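PDB 5FX8: manganese lipoxygenase from Gaeumannomyces graminis, which oxidises linoleic and alpha-linolenic acids to 11S- and 13R-hydroperoxy fatty acids, using a catalytic manganese ion. Local coordinates for residues 152-157 and 161-166; 98-103 and 325-330; 434-439 and 455-460; 79-84 and 360-365. One frame throughout, in Å; residues are numbered along the deposited sequence.

The four contacts are spread over one largely helical lipoxygenase fold. Along the chain, contact 4 (79-84 with 360-365) encloses contact 2 (98-103 with 325-330), which in turn encloses the local contact 1 (152-157 with 161-166); contact 3 (434-439 with 455-460) follows separately. Contacts 2 and 4, with centres about 21 Å apart, touch directly: Y83 OH bonds to Y326 O and R329 NH1 to T81 O. Strand 83-85 runs straight into helix 86-124, and these bonds join the early chain to segments near the manganese centre. Contact 1 carries a glycan on N157, and in contact 3 a sugar lies on Y434; their centres are about 47 Å apart, on opposite sides of the chain's centre.

Contact 1 (152-157 and 161-166); sequences KGMLSN and DLLFSM. With NAG (2-acetamido-2-deoxy-beta-D-glucopyranose), chain D.
The loop 152-157 and the helix 161-166, with three residues between them, come nearest at N157 and L163, whose CA atoms are 7.4 Å apart. One helix-like turn shapes the loop, closed by the bond from N157 N to G153 O, and the positive phi of G153 (97°) suits a residue without CB. L163 points toward the loop and carries the contact: with CG anti to its own N (chi1 175°), its two methyls fork against the loop. L163 CD1 sits 3.6 Å from N157 O, close to the G153 carbonyl as well, while L163 CD2 meets M154 SD at 4.1 Å. M154, bent at chi2 and chi3, curls its sulfur end back toward the helix, and the two side chains cross at about a right angle. This turn carries an N-glycosylation site: N157 ND2 is joined to C1 of the N-acetylglucosamine by a 1.4 Å covalent bond and also donates to P601 O. S156 OG and the sugar's O6 form a 2.9 Å hydrogen bond, and G595 O is bonded to the sugar as well. Elsewhere on the short helix, S165 OG reaches F247 O of strand 246-253, and D161 forms a salt bridge with K275 of helix 268-305.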
# COMPACT_ATOMS: atom_id res chain seq x y z
N LYS A 152 -17.13 -2.81 -4.65
CA LYS A 152 -18.48 -3.24 -4.94
C LYS A 152 -19.31 -2.02 -5.26
O LYS A 152 -19.40 -1.10 -4.45
CB LYS A 152 -19.08 -4.01 -3.77
CG LYS A 152 -18.99 -5.51 -3.90
CD LYS A 152 -17.73 -6.08 -3.30
CE LYS A 152 -17.88 -7.59 -3.04
NZ LYS A 152 -16.70 -8.25 -2.42
N GLY A 153 -19.85 -2.00 -6.48
CA GLY A 153 -20.70 -0.96 -6.96
C GLY A 153 -20.00 0.08 -7.78
O GLY A 153 -20.67 0.92 -8.38
N MET A 154 -18.68 0.05 -7.84
CA MET A 154 -17.97 1.05 -8.61
C MET A 154 -18.18 0.85 -10.11
O MET A 154 -18.17 1.83 -10.86
CB MET A 154 -16.48 1.02 -8.22
CG MET A 154 -15.63 2.17 -8.74
SD MET A 154 -16.10 3.76 -8.04
CE MET A 154 -15.60 3.52 -6.36
N LEU A 155 -18.41 -0.38 -10.55
CA LEU A 155 -18.69 -0.61 -11.97
C LEU A 155 -20.18 -0.55 -12.29
O LEU A 155 -20.57 0.07 -13.28
CB LEU A 155 -18.11 -1.94 -12.40
CG LEU A 155 -16.59 -1.98 -12.49
CD1 LEU A 155 -16.13 -3.39 -12.67
CD2 LEU A 155 -16.14 -1.13 -13.66
N SER A 156 -21.01 -1.17 -11.46
CA SER A 156 -22.45 -1.20 -11.70
C SER A 156 -23.05 0.18 -11.75
O SER A 156 -23.99 0.43 -12.50
CB SER A 156 -23.14 -2.00 -10.62
OG SER A 156 -22.37 -3.11 -10.30
N ASN A 157 -22.56 1.09 -10.91
CA ASN A 157 -23.22 2.36 -10.67
C ASN A 157 -22.34 3.52 -11.11
O ASN A 157 -22.45 4.61 -10.57
CB ASN A 157 -23.61 2.50 -9.21
CG ASN A 157 -24.34 1.28 -8.69
OD1 ASN A 157 -24.94 0.55 -9.47
ND2 ASN A 157 -24.30 1.06 -7.38
N ASP A 161 -24.42 10.07 -10.25
CA ASP A 161 -23.90 11.35 -9.80
C ASP A 161 -23.64 11.33 -8.31
O ASP A 161 -22.70 11.96 -7.84
CB ASP A 161 -24.87 12.49 -10.15
CG ASP A 161 -24.82 12.89 -11.62
OD1 ASP A 161 -23.73 12.91 -12.21
OD2 ASP A 161 -25.87 13.23 -12.20
N LEU A 162 -24.47 10.60 -7.56
CA LEU A 162 -24.25 10.50 -6.13
C LEU A 162 -22.94 9.79 -5.83
O LEU A 162 -22.24 10.15 -4.88
CB LEU A 162 -25.41 9.76 -5.46
CG LEU A 162 -25.25 9.52 -3.95
CD1 LEU A 162 -25.39 10.79 -3.20
CD2 LEU A 162 -26.22 8.53 -3.44
N LEU A 163 -22.59 8.80 -6.63
CA LEU A 163 -21.29 8.18 -6.46
C LEU A 163 -20.17 9.14 -6.82
O LEU A 163 -19.09 9.06 -6.23
CB LEU A 163 -21.21 6.91 -7.31
CG LEU A 163 -19.92 6.10 -7.43
CD1 LEU A 163 -20.28 4.69 -7.74
CD2 LEU A 163 -19.02 6.62 -8.53
N PHE A 164 -20.39 10.04 -7.77
CA PHE A 164 -19.31 10.94 -8.16
C PHE A 164 -19.09 12.01 -7.10
O PHE A 164 -17.96 12.45 -6.88
CB PHE A 164 -19.61 11.60 -9.50
CG PHE A 164 -18.64 12.67 -9.85
CD1 PHE A 164 -17.35 12.35 -10.25
CD2 PHE A 164 -18.99 14.00 -9.74
CE1 PHE A 164 -16.44 13.33 -10.55
CE2 PHE A 164 -18.10 14.98 -10.03
CZ PHE A 164 -16.82 14.65 -10.45
N SER A 165 -20.15 12.48 -6.47
CA SER A 165 -19.98 13.47 -5.43
C SER A 165 -19.48 12.83 -4.13
O SER A 165 -18.58 13.37 -3.48
CB SER A 165 -21.28 14.22 -5.21
OG SER A 165 -22.29 13.27 -4.93
N MET A 166 -20.02 11.68 -3.76
CA MET A 166 -19.62 11.07 -2.50
C MET A 166 -18.15 10.64 -2.46
O MET A 166 -17.60 10.52 -1.37
CB MET A 166 -20.51 9.88 -2.19
CG MET A 166 -21.86 10.26 -1.70
SD MET A 166 -21.75 11.51 -0.44
CE MET A 166 -21.72 10.45 0.99
C1 NAG D . -24.97 -0.03 -6.71
C2 NAG D . -26.50 0.13 -6.74
C3 NAG D . -27.19 -1.02 -6.02
C4 NAG D . -26.64 -2.36 -6.48
C5 NAG D . -25.13 -2.35 -6.37
C6 NAG D . -24.50 -3.64 -6.81
C7 NAG D . -27.43 2.40 -6.86
C8 NAG D . -27.80 3.63 -6.09
N2 NAG D . -26.91 1.40 -6.16
O3 NAG D . -28.59 -0.96 -6.28
O4 NAG D . -27.17 -3.41 -5.68
O5 NAG D . -24.61 -1.31 -7.20
O6 NAG D . -24.31 -3.66 -8.21
O7 NAG D . -27.57 2.34 -8.07

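Contact 2 (98-103 and 325-330); sequences LLWRQD and AYAIRP
W100 of the long helix 86-124 leans across onto A327 and I328, where the chain enters helix 328-336; the CA atoms of W100 and A327 are 6.6 Å apart. CB of W100 points toward 325-330, and with CG anti to the backbone N (chi1 -162°) the indole meets both partners obliquely. At the root of the side chain, W100 CB abuts A327 CB at 3.7 Å, and that same methyl stays close to CG and CD1 of the five-membered ring. Further out, the tip of I328 takes over: its CD1 lies 3.9 Å from W100 NE1 and 4.2 Å from CD1 of the indole. I328 is bent at chi2 (-57°), which swings CD1 back toward the tryptophan, and the two side chains cross at about a right angle. Beyond them, P339 of the second subunit packs on W100, whereas D103 OD2 is bonded to Q324 NE2 just before 325-330. The contact is thus apolar between the segments, and the indole's polar N-H is spent elsewhere, on S617 O. Since S617 precedes the manganese ligand V618, and I328, whose side chain comes within about 5 Å of the manganese at the nearest atoms, packs on the ligand H294, the contact forms part of the second shell, consistent with W100 steadying the C-terminal tail.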
# COMPACT_ATOMS: atom_id res chain seq x y z
N LEU A 98 16.53 -2.47 1.20
CA LEU A 98 16.66 -3.92 1.13
C LEU A 98 15.37 -4.63 1.55
O LEU A 98 14.88 -5.53 0.86
CB LEU A 98 17.82 -4.34 2.00
CG LEU A 98 18.65 -5.48 1.48
CD1 LEU A 98 19.19 -5.13 0.09
CD2 LEU A 98 19.74 -5.69 2.47
N LEU A 99 14.83 -4.25 2.71
CA LEU A 99 13.58 -4.84 3.18
C LEU A 99 12.46 -4.64 2.16
O LEU A 99 11.72 -5.58 1.85
CB LEU A 99 13.21 -4.23 4.53
CG LEU A 99 14.13 -4.58 5.69
CD1 LEU A 99 13.86 -3.69 6.91
CD2 LEU A 99 13.95 -6.04 6.02
N TRP A 100 12.34 -3.43 1.63
CA TRP A 100 11.33 -3.16 0.62
C TRP A 100 11.52 -4.03 -0.62
O TRP A 100 10.54 -4.56 -1.15
CB TRP A 100 11.39 -1.68 0.26
CG TRP A 100 10.20 -1.21 -0.41
CD1 TRP A 100 9.15 -0.62 0.16
CD2 TRP A 100 9.92 -1.29 -1.81
NE1 TRP A 100 8.21 -0.31 -0.78
CE2 TRP A 100 8.65 -0.71 -2.01
CE3 TRP A 100 10.61 -1.80 -2.92
CZ2 TRP A 100 8.06 -0.62 -3.25
CZ3 TRP A 100 10.02 -1.71 -4.16
CH2 TRP A 100 8.75 -1.13 -4.32
N ARG A 101 12.75 -4.17 -1.11
CA ARG A 101 13.04 -5.07 -2.23
C ARG A 101 12.51 -6.47 -1.96
O ARG A 101 11.90 -7.10 -2.83
CB ARG A 101 14.55 -5.17 -2.49
CG ARG A 101 15.22 -4.09 -3.30
CD ARG A 101 16.63 -4.54 -3.75
NE ARG A 101 17.09 -3.60 -4.76
CZ ARG A 101 18.00 -2.68 -4.54
NH1 ARG A 101 18.60 -2.64 -3.35
NH2 ARG A 101 18.34 -1.83 -5.49
N GLN A 102 12.81 -7.03 -0.79
CA GLN A 102 12.36 -8.39 -0.57
C GLN A 102 10.85 -8.47 -0.38
O GLN A 102 10.25 -9.49 -0.73
CB GLN A 102 13.09 -9.01 0.61
CG GLN A 102 12.72 -8.48 1.93
CD GLN A 102 13.48 -9.16 3.02
OE1 GLN A 102 14.46 -9.86 2.76
NE2 GLN A 102 13.04 -8.98 4.26
N ASP A 103 10.22 -7.40 0.11
CA ASP A 103 8.79 -7.39 0.31
C ASP A 103 7.97 -7.07 -0.93
O ASP A 103 6.77 -7.33 -0.91
CB ASP A 103 8.43 -6.40 1.42
CG ASP A 103 8.62 -6.99 2.79
OD1 ASP A 103 9.13 -8.11 2.85
OD2 ASP A 103 8.28 -6.35 3.81
N ALA A 325 10.19 2.97 6.09
CA ALA A 325 9.69 4.21 5.51
C ALA A 325 10.74 4.89 4.64
O ALA A 325 10.39 5.59 3.70
CB ALA A 325 9.21 5.19 6.58
N TYR A 326 12.01 4.69 4.93
CA TYR A 326 13.06 5.41 4.25
C TYR A 326 13.38 4.84 2.88
O TYR A 326 14.30 5.33 2.21
CB TYR A 326 14.29 5.44 5.11
CG TYR A 326 14.11 6.32 6.29
CD1 TYR A 326 13.89 7.67 6.12
CD2 TYR A 326 14.19 5.83 7.57
CE1 TYR A 326 13.75 8.49 7.18
CE2 TYR A 326 14.05 6.63 8.64
CZ TYR A 326 13.83 7.97 8.44
OH TYR A 326 13.70 8.83 9.49
N ALA A 327 12.63 3.84 2.46
CA ALA A 327 12.73 3.30 1.13
C ALA A 327 11.92 4.08 0.12
O ALA A 327 12.27 4.08 -1.06
CB ALA A 327 12.30 1.84 1.14
N ILE A 328 10.87 4.79 0.53
CA ILE A 328 9.90 5.28 -0.44
C ILE A 328 10.50 6.38 -1.32
O ILE A 328 10.26 6.41 -2.53
CB ILE A 328 8.60 5.74 0.25
CG1 ILE A 328 8.01 4.61 1.10
CG2 ILE A 328 7.55 6.15 -0.77
CD1 ILE A 328 7.73 3.36 0.34
N ARG A 329 11.28 7.29 -0.75
CA ARG A 329 11.89 8.31 -1.59
C ARG A 329 12.95 7.74 -2.55
O ARG A 329 12.90 8.05 -3.75
CB ARG A 329 12.42 9.45 -0.72
CG ARG A 329 11.30 10.25 -0.08
CD ARG A 329 11.69 11.69 0.24
NE ARG A 329 11.63 12.00 1.67
CZ ARG A 329 11.91 13.18 2.21
NH1 ARG A 329 12.25 14.20 1.44
NH2 ARG A 329 11.83 13.35 3.50
N PRO A 330 13.90 6.91 -2.12
CA PRO A 330 14.85 6.34 -3.08
C PRO A 330 14.22 5.48 -4.17
O PRO A 330 14.62 5.55 -5.34
CB PRO A 330 15.77 5.50 -2.19
CG PRO A 330 15.63 6.05 -0.91
CD PRO A 330 14.27 6.55 -0.75

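Contact 3 (434-439 and 455-460); sequences YELQNW and APLRRR. With NAG (2-acetamido-2-deoxy-beta-D-glucopyranose), chain E.
The side-chain amide of Q437 grips the backbone of L457 at two points. L457 N donates to Q437 OE1 at 2.8 Å, nearly straight (166°), and meets the amide oxygen in its plane on a lone pair. In return Q437 NE2 donates to L457 O at 3.1 Å; this bond is more bent (148°), with the acceptor tilted out of the glutamine's amide plane. Both bonds together hold the amide's rotation, and NE2 has a further partner in L430 O. A bend at chi2 (-48°) turns the Q437 chain toward the loop, where OE1 also passes 3.5 Å from P456 CA, just after the cis peptide. Beside this polar pair, L436 CD2 meets L457 CD2 at 4.1 Å, the leucines crossing at about a right angle, and L463 of helix 460-481 packs on L436. On another side of helix 434-444, one face of the Y434 ring carries an N-acetylglucosamine of the glycan on N60, with sugar C5 3.5 Å above the ring plane. Such an amide, paired with both N-H and C=O of one residue, imitates the two-bond pairing of antiparallel strands; here it joins helix 434-444 to the loop leading, through N-cap R459, into helix 460-481, which bears the manganese ligand H478.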
# COMPACT_ATOMS: atom_id res chain seq x y z
N TYR A 434 14.41 14.68 29.39
CA TYR A 434 15.15 15.60 28.54
C TYR A 434 15.27 15.08 27.12
O TYR A 434 15.38 15.89 26.19
CB TYR A 434 16.53 15.91 29.15
CG TYR A 434 17.39 14.70 29.38
CD1 TYR A 434 18.16 14.17 28.37
CD2 TYR A 434 17.42 14.07 30.61
CE1 TYR A 434 18.91 13.09 28.58
CE2 TYR A 434 18.17 13.00 30.82
CZ TYR A 434 18.92 12.50 29.81
OH TYR A 434 19.68 11.39 30.05
N GLU A 435 15.19 13.77 26.92
CA GLU A 435 15.18 13.25 25.55
C GLU A 435 13.92 13.67 24.81
O GLU A 435 14.00 14.13 23.67
CB GLU A 435 15.35 11.73 25.57
CG GLU A 435 16.73 11.30 26.04
CD GLU A 435 16.91 9.81 26.14
OE1 GLU A 435 15.99 9.05 25.86
OE2 GLU A 435 18.01 9.39 26.53
N LEU A 436 12.74 13.52 25.43
CA LEU A 436 11.51 13.96 24.78
C LEU A 436 11.53 15.45 24.50
O LEU A 436 11.16 15.90 23.40
CB LEU A 436 10.31 13.63 25.66
CG LEU A 436 8.97 14.03 25.06
CD1 LEU A 436 8.62 13.06 23.99
CD2 LEU A 436 7.98 13.97 26.14
N GLN A 437 11.95 16.25 25.47
CA GLN A 437 12.02 17.69 25.29
C GLN A 437 13.03 18.06 24.22
O GLN A 437 12.83 19.02 23.47
CB GLN A 437 12.37 18.37 26.61
CG GLN A 437 11.36 18.18 27.74
CD GLN A 437 9.87 18.42 27.40
OE1 GLN A 437 9.50 19.34 26.68
NE2 GLN A 437 9.01 17.61 27.98
N ASN A 438 14.12 17.31 24.12
CA ASN A 438 15.06 17.54 23.03
C ASN A 438 14.43 17.22 21.70
O ASN A 438 14.62 17.95 20.73
CB ASN A 438 16.33 16.73 23.21
CG ASN A 438 17.21 17.31 24.24
OD1 ASN A 438 16.98 18.42 24.69
ND2 ASN A 438 18.22 16.57 24.65
N TRP A 439 13.71 16.11 21.61
CA TRP A 439 12.98 15.80 20.39
C TRP A 439 12.11 16.97 19.95
O TRP A 439 12.06 17.30 18.77
CB TRP A 439 12.14 14.56 20.60
CG TRP A 439 11.29 14.18 19.49
CD1 TRP A 439 11.53 14.39 18.17
CD2 TRP A 439 10.04 13.50 19.57
NE1 TRP A 439 10.51 13.87 17.42
CE2 TRP A 439 9.58 13.33 18.25
CE3 TRP A 439 9.27 13.02 20.62
CZ2 TRP A 439 8.37 12.69 17.96
CZ3 TRP A 439 8.08 12.39 20.33
CH2 TRP A 439 7.63 12.24 19.01
N ALA A 455 8.05 23.64 22.06
CA ALA A 455 8.72 23.18 23.26
C ALA A 455 8.61 24.31 24.23
O ALA A 455 8.53 25.44 23.79
CB ALA A 455 10.13 22.86 23.01
N PRO A 456 8.58 24.02 25.52
CA PRO A 456 8.57 22.71 26.16
C PRO A 456 7.21 22.08 26.16
O PRO A 456 6.22 22.79 26.23
CB PRO A 456 8.98 23.01 27.59
CG PRO A 456 8.48 24.35 27.81
CD PRO A 456 8.70 25.08 26.52
N LEU A 457 7.20 20.76 26.14
CA LEU A 457 5.97 19.99 26.06
C LEU A 457 5.54 19.66 27.48
O LEU A 457 6.23 18.92 28.19
CB LEU A 457 6.18 18.74 25.20
CG LEU A 457 5.05 17.75 24.92
CD1 LEU A 457 5.10 17.04 23.52
CD2 LEU A 457 4.95 16.74 26.07
N ARG A 458 4.39 20.20 27.89
CA ARG A 458 4.00 20.17 29.28
C ARG A 458 2.91 19.17 29.61
O ARG A 458 2.80 18.78 30.78
CB ARG A 458 3.52 21.56 29.71
CG ARG A 458 4.19 22.69 28.96
CD ARG A 458 4.11 23.98 29.74
NE ARG A 458 5.06 24.00 30.85
CZ ARG A 458 6.09 24.84 30.92
NH1 ARG A 458 6.29 25.72 29.95
NH2 ARG A 458 6.91 24.80 31.96
N ARG A 459 2.12 18.72 28.64
CA ARG A 459 0.94 17.91 28.90
C ARG A 459 1.01 16.58 28.17
O ARG A 459 1.30 16.56 26.98
CB ARG A 459 -0.32 18.68 28.48
CG ARG A 459 -0.49 20.03 29.21
CD ARG A 459 -1.75 20.80 28.77
NE ARG A 459 -1.60 21.32 27.41
CZ ARG A 459 -2.18 20.79 26.33
NH1 ARG A 459 -2.97 19.73 26.43
NH2 ARG A 459 -1.96 21.33 25.14
N ARG A 460 0.73 15.48 28.88
CA ARG A 460 0.60 14.18 28.23
C ARG A 460 -0.27 14.23 26.98
O ARG A 460 0.02 13.54 26.00
CB ARG A 460 -0.01 13.16 29.18
CG ARG A 460 0.79 12.89 30.37
CD ARG A 460 -0.02 12.19 31.39
NE ARG A 460 0.81 11.84 32.52
CZ ARG A 460 1.05 10.59 32.88
NH1 ARG A 460 0.46 9.62 32.19
NH2 ARG A 460 1.84 10.31 33.90
C1 NAG E . 22.49 13.74 29.78
C2 NAG E . 23.12 14.24 31.09
C3 NAG E . 22.20 15.25 31.78
C4 NAG E . 21.79 16.35 30.81
C5 NAG E . 21.19 15.71 29.57
C6 NAG E . 20.79 16.71 28.52
C7 NAG E . 24.59 12.72 32.35
C8 NAG E . 24.64 11.56 33.32
N2 NAG E . 23.38 13.12 31.99
O3 NAG E . 22.83 15.78 32.94
O4 NAG E . 20.81 17.19 31.40
O5 NAG E . 22.15 14.84 28.97
O6 NAG E . 21.94 17.41 28.08
O7 NAG E . 25.61 13.25 31.93

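Contact 4 (79-84 and 360-365); sequences QTTFYP and SVYAQG
One face of the Y362 ring is covered by T80, whose CB lies 4.2 Å above the ring plane, displaced toward the rim; T80 CA sits over the same ring, 3.8 Å from CD2. The T80 carbonyl follows the ring outward, its O 3.2 Å from CE2 of Y362. Farther along, T81 OG1 comes no nearer than 4.1 Å to Y362 OH and lies oblique to the ring, and near its base Q79 O approaches Y362 CB. With CG anti to the backbone N (chi1 -157°), the ring extends from helix 351-363 over the loop. R450 has a cation-pi interaction with the ring and also donates through NH1 to Y362 O, so one arginine grips both ends of this residue. The contact joins the C-terminal end of helix 351-363 to the loop that connects strands 71-73 and 83-85, an antiparallel pair. T80 turns its hydroxyl not to Y362 but to T295 OG1 on helix 268-305, the helix that carries the manganese ligands H290 and H294, and T81 packs on T295 and I299 of the same helix. T80 N is held by S75 OG within the loop itself. Just past Y362 the helix stops in a Schellman motif: G365, at positive phi (103°), donates its N to Y362 O at 3.1 Å, while Q364 N bonds back to S360 O.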
# COMPACT_ATOMS: atom_id res chain seq x y z
N GLN A 79 10.56 18.80 -3.32
CA GLN A 79 11.18 19.73 -2.41
C GLN A 79 10.24 19.95 -1.22
O GLN A 79 9.44 20.88 -1.20
CB GLN A 79 11.52 21.01 -3.12
CG GLN A 79 12.36 21.94 -2.28
CD GLN A 79 13.68 21.30 -1.83
OE1 GLN A 79 14.37 20.65 -2.62
NE2 GLN A 79 14.02 21.50 -0.56
N THR A 80 10.35 19.08 -0.22
CA THR A 80 9.59 19.26 1.01
C THR A 80 10.50 19.21 2.23
O THR A 80 10.88 20.24 2.78
CB THR A 80 8.50 18.18 1.18
OG1 THR A 80 9.09 16.90 1.48
CG2 THR A 80 7.58 18.08 -0.04
N THR A 81 10.86 18.01 2.62
CA THR A 81 11.39 17.70 3.93
C THR A 81 12.80 17.13 3.78
O THR A 81 13.11 16.50 2.78
CB THR A 81 10.43 16.70 4.60
OG1 THR A 81 9.33 17.39 5.18
CG2 THR A 81 11.08 15.92 5.61
N PHE A 82 13.65 17.37 4.77
CA PHE A 82 14.99 16.79 4.76
C PHE A 82 14.90 15.27 4.74
O PHE A 82 14.04 14.67 5.38
CB PHE A 82 15.77 17.25 6.00
CG PHE A 82 16.05 18.74 6.07
CD1 PHE A 82 16.48 19.45 4.96
CD2 PHE A 82 15.90 19.43 7.27
CE1 PHE A 82 16.74 20.81 5.06
CE2 PHE A 82 16.16 20.80 7.36
CZ PHE A 82 16.57 21.48 6.26
N TYR A 83 15.78 14.65 4.00
CA TYR A 83 15.95 13.20 3.97
C TYR A 83 17.27 12.85 4.64
O TYR A 83 18.24 13.59 4.51
CB TYR A 83 15.93 12.67 2.54
CG TYR A 83 15.97 11.17 2.44
CD1 TYR A 83 14.81 10.42 2.52
CD2 TYR A 83 17.16 10.50 2.27
CE1 TYR A 83 14.85 9.07 2.42
CE2 TYR A 83 17.20 9.17 2.18
CZ TYR A 83 16.05 8.46 2.26
OH TYR A 83 16.11 7.10 2.17
N PRO A 84 17.32 11.78 5.42
CA PRO A 84 18.53 11.50 6.21
C PRO A 84 19.71 11.15 5.35
O PRO A 84 19.62 10.37 4.41
CB PRO A 84 18.12 10.31 7.08
CG PRO A 84 17.01 9.75 6.45
CD PRO A 84 16.25 10.85 5.80
N SER A 360 5.33 22.59 -4.36
CA SER A 360 4.50 23.80 -4.42
C SER A 360 3.55 23.89 -3.24
O SER A 360 3.34 24.98 -2.70
CB SER A 360 3.66 23.82 -5.69
OG SER A 360 4.47 23.75 -6.82
N VAL A 361 2.92 22.78 -2.88
CA VAL A 361 2.07 22.77 -1.70
C VAL A 361 2.86 23.20 -0.48
O VAL A 361 2.46 24.10 0.25
CB VAL A 361 1.44 21.38 -1.51
CG1 VAL A 361 0.62 21.32 -0.25
CG2 VAL A 361 0.59 21.05 -2.70
N TYR A 362 4.02 22.58 -0.28
CA TYR A 362 4.84 22.87 0.89
C TYR A 362 5.30 24.31 0.89
O TYR A 362 5.37 24.96 1.94
CB TYR A 362 6.03 21.93 0.93
CG TYR A 362 6.62 21.75 2.31
CD1 TYR A 362 5.92 21.09 3.31
CD2 TYR A 362 7.88 22.23 2.60
CE1 TYR A 362 6.46 20.94 4.56
CE2 TYR A 362 8.43 22.07 3.83
CZ TYR A 362 7.72 21.44 4.81
OH TYR A 362 8.31 21.31 6.03
N ALA A 363 5.61 24.83 -0.29
CA ALA A 363 6.03 26.21 -0.39
C ALA A 363 4.88 27.18 -0.10
O ALA A 363 5.13 28.28 0.40
CB ALA A 363 6.64 26.45 -1.78
N GLN A 364 3.64 26.79 -0.36
CA GLN A 364 2.51 27.65 0.00
C GLN A 364 2.09 27.50 1.47
O GLN A 364 1.09 28.08 1.87
CB GLN A 364 1.31 27.39 -0.92
CG GLN A 364 1.55 27.71 -2.40
CD GLN A 364 0.48 27.12 -3.33
OE1 GLN A 364 -0.50 26.54 -2.87
NE2 GLN A 364 0.69 27.26 -4.63
N GLY A 365 2.80 26.72 2.27
CA GLY A 365 2.51 26.60 3.67
C GLY A 365 1.81 25.32 4.08
O GLY A 365 1.43 25.20 5.24